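Local coordinates for protein pectate lyase (Paenibacillus sp. 0602, PDB 5GT5) that cleaves polygalacturonate, and probably partly methylated pectins, by endo-acting, probably calcium-dependent beta-elimination, as a secreted polysaccharide lyase of family 1, at residues 285-293 with 413-423. The protein carries 1 engineered substitution. Residues are numbered along the deposited sequence; the frame is centred on the assembly and turned at random.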
# COMPACT_ATOMS: atom_id res chain seq x y z
N ALA A 285 13.61 8.53 4.13
CA ALA A 285 13.92 9.01 2.79
C ALA A 285 15.28 8.52 2.36
O ALA A 285 16.24 8.63 3.13
CB ALA A 285 13.90 10.52 2.73
N HIS A 286 15.37 8.01 1.13
CA HIS A 286 16.62 7.50 0.56
C HIS A 286 16.87 8.19 -0.77
O HIS A 286 16.04 8.09 -1.69
CB HIS A 286 16.49 5.97 0.39
CG HIS A 286 17.69 5.33 -0.26
ND1 HIS A 286 17.56 4.27 -1.13
CD2 HIS A 286 19.01 5.54 -0.10
CE1 HIS A 286 18.76 3.89 -1.54
NE2 HIS A 286 19.66 4.65 -0.94
N ALA A 287 17.99 8.91 -0.86
CA ALA A 287 18.43 9.50 -2.11
C ALA A 287 19.74 8.82 -2.53
O ALA A 287 20.69 8.72 -1.75
CB ALA A 287 18.63 10.98 -1.97
N TYR A 288 19.76 8.32 -3.75
CA TYR A 288 21.00 7.78 -4.30
C TYR A 288 21.23 8.28 -5.71
O TYR A 288 20.29 8.48 -6.48
CB TYR A 288 21.06 6.25 -4.22
CG TYR A 288 20.12 5.43 -5.11
CD1 TYR A 288 18.84 5.08 -4.67
CD2 TYR A 288 20.55 4.95 -6.37
CE1 TYR A 288 18.02 4.27 -5.44
CE2 TYR A 288 19.71 4.14 -7.16
CZ TYR A 288 18.45 3.83 -6.69
OH TYR A 288 17.62 3.04 -7.44
N ASN A 289 22.50 8.50 -6.07
CA ASN A 289 22.83 8.96 -7.42
C ASN A 289 22.01 10.17 -7.81
O ASN A 289 21.46 10.23 -8.91
CB ASN A 289 22.62 7.85 -8.46
CG ASN A 289 23.63 6.68 -8.35
OD1 ASN A 289 23.32 5.58 -8.80
ND2 ASN A 289 24.82 6.93 -7.81
N ILE A 290 21.93 11.15 -6.90
CA ILE A 290 21.33 12.44 -7.26
C ILE A 290 22.40 13.50 -7.35
O ILE A 290 23.52 13.29 -6.86
CB ILE A 290 20.18 12.89 -6.29
CG1 ILE A 290 20.69 13.19 -4.87
CG2 ILE A 290 19.05 11.82 -6.29
CD1 ILE A 290 19.69 14.00 -4.04
N ILE A 291 22.07 14.63 -7.99
CA ILE A 291 22.96 15.78 -8.10
C ILE A 291 22.26 16.99 -7.51
O ILE A 291 21.11 17.27 -7.88
CB ILE A 291 23.30 16.08 -9.56
CG1 ILE A 291 24.05 14.90 -10.16
CG2 ILE A 291 24.15 17.35 -9.67
CD1 ILE A 291 24.35 15.07 -11.62
N MET A 292 22.91 17.68 -6.56
CA MET A 292 22.41 18.97 -6.10
C MET A 292 23.46 19.96 -6.58
O MET A 292 24.54 20.02 -6.01
CB MET A 292 22.34 19.06 -4.58
CG MET A 292 21.55 17.93 -3.88
SD MET A 292 21.71 18.18 -2.09
CE MET A 292 21.23 16.58 -1.47
N ASP A 293 23.17 20.71 -7.64
CA ASP A 293 24.12 21.64 -8.23
C ASP A 293 23.53 23.04 -8.15
O ASP A 293 22.66 23.41 -8.97
CB ASP A 293 24.39 21.26 -9.68
CG ASP A 293 25.44 22.11 -10.32
OD1 ASP A 293 25.73 23.21 -9.83
OD2 ASP A 293 26.01 21.66 -11.33
N LEU A 413 23.93 0.91 -7.46
CA LEU A 413 24.52 2.24 -7.31
C LEU A 413 25.54 2.52 -8.40
O LEU A 413 26.43 1.69 -8.65
CB LEU A 413 25.23 2.33 -5.97
CG LEU A 413 24.33 2.38 -4.74
CD1 LEU A 413 25.12 2.21 -3.44
CD2 LEU A 413 23.61 3.71 -4.77
N ASP A 414 25.41 3.67 -9.07
CA ASP A 414 26.44 4.14 -9.97
C ASP A 414 27.49 4.91 -9.22
O ASP A 414 27.24 5.38 -8.11
CB ASP A 414 25.86 5.05 -11.05
CG ASP A 414 24.80 4.37 -11.86
OD1 ASP A 414 24.78 3.12 -11.89
OD2 ASP A 414 23.97 5.09 -12.46
N ASP A 415 28.67 5.03 -9.83
CA ASP A 415 29.72 5.82 -9.19
C ASP A 415 29.42 7.31 -9.34
O ASP A 415 29.09 7.78 -10.42
CB ASP A 415 31.10 5.52 -9.77
CG ASP A 415 32.19 6.06 -8.87
OD1 ASP A 415 32.52 7.25 -8.99
OD2 ASP A 415 32.69 5.32 -7.99
N PRO A 416 29.57 8.07 -8.25
CA PRO A 416 29.28 9.49 -8.41
C PRO A 416 30.21 10.23 -9.37
O PRO A 416 29.84 11.29 -9.85
CB PRO A 416 29.42 10.04 -6.98
CG PRO A 416 30.29 9.02 -6.29
CD PRO A 416 29.93 7.72 -6.87
N SER A 417 31.39 9.68 -9.65
CA SER A 417 32.34 10.45 -10.49
C SER A 417 31.91 10.62 -11.94
O SER A 417 32.38 11.55 -12.61
CB SER A 417 33.75 9.84 -10.47
OG SER A 417 33.76 8.56 -11.08
N THR A 418 31.00 9.79 -12.40
CA THR A 418 30.53 9.90 -13.78
C THR A 418 29.05 10.28 -13.84
O THR A 418 28.42 10.26 -14.90
CB THR A 418 30.80 8.60 -14.54
OG1 THR A 418 30.25 7.49 -13.83
CG2 THR A 418 32.31 8.39 -14.72
N LEU A 419 28.50 10.63 -12.68
CA LEU A 419 27.06 10.84 -12.58
C LEU A 419 26.60 12.12 -13.27
O LEU A 419 25.56 12.15 -13.91
CB LEU A 419 26.68 10.89 -11.09
CG LEU A 419 25.17 10.94 -10.80
CD1 LEU A 419 24.52 9.67 -11.24
CD2 LEU A 419 24.92 11.13 -9.31
N ASN A 420 27.38 13.20 -13.15
CA ASN A 420 26.99 14.43 -13.83
C ASN A 420 26.92 14.26 -15.33
O ASN A 420 25.96 14.72 -15.97
CB ASN A 420 27.93 15.58 -13.50
CG ASN A 420 27.32 16.92 -13.84
OD1 ASN A 420 26.55 17.47 -13.05
ND2 ASN A 420 27.65 17.46 -15.01
N ALA A 421 27.91 13.57 -15.90
CA ALA A 421 27.91 13.31 -17.33
C ALA A 421 26.70 12.47 -17.73
O ALA A 421 26.04 12.75 -18.74
CB ALA A 421 29.19 12.61 -17.75
N ARG A 422 26.38 11.44 -16.94
CA ARG A 422 25.25 10.56 -17.25
C ARG A 422 23.91 11.28 -17.19
O ARG A 422 23.08 11.12 -18.10
CB ARG A 422 25.23 9.35 -16.31
CG ARG A 422 24.01 8.40 -16.55
CD ARG A 422 24.15 7.70 -17.90
NE ARG A 422 22.99 6.87 -18.27
CZ ARG A 422 21.90 7.34 -18.84
NH1 ARG A 422 21.77 8.62 -19.12
NH2 ARG A 422 20.91 6.48 -19.14
N LEU A 423 23.69 12.07 -16.15
CA LEU A 423 22.38 12.68 -15.96
C LEU A 423 22.13 13.90 -16.82
O LEU A 423 20.97 14.24 -17.05
CB LEU A 423 22.18 13.05 -14.50
CG LEU A 423 22.19 11.90 -13.49
CD1 LEU A 423 21.70 12.43 -12.16
CD2 LEU A 423 21.35 10.67 -13.93
O HOH W 1 24.81 19.72 -13.05
O HOH W 2 27.32 19.11 -10.68
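Ile291 meets Leu419, Asn420 and Leu423 where helix 419-423 packs against the outside of the parallel beta-helix, the fold of family 1 pectate lyases. Strands 284-288 and 291-293 belong to one coil and are joined by a sharp bend at Asn289, which takes the left-handed helical conformation (phi 51°, psi 47°). Strand 291-293 and the helix run nearly perpendicular, at 94°. Ile291 has CG1 beside its backbone N and an extended chain beyond, which carries CD1 to the helix. Ile291 CD1 lies 3.5 Å from Asn420 CA and also touches Leu423 CD1. Leu419 works at the bend: its CD2 sits 3.4 Å from Asn289 C, and its CD1 touches Asn289 CB. Farther along, Leu413 CD2 packs on Tyr288 CB at 3.6 Å and approaches the ring obliquely; Tyr288 OH is hydrogen-bonded to Thr10 OG1.

The Asn289 amide then grips the backbone of Asp414 twice. Asp414 N donates to Asn289 OD1 (2.8 Å), in the carbonyl plane and on a lone pair. Asn289 ND2 donates to Asp414 O and also to Lys338 O, which fixes the rotation of the amide. Asp414 OD2 is hydrogen-bonded to His267 NE2. At the other polar edge, two waters each donate to both Asp293 OD2 and Asn420 OD1; water 1 lies 2.8 Å from Asn420 OD1.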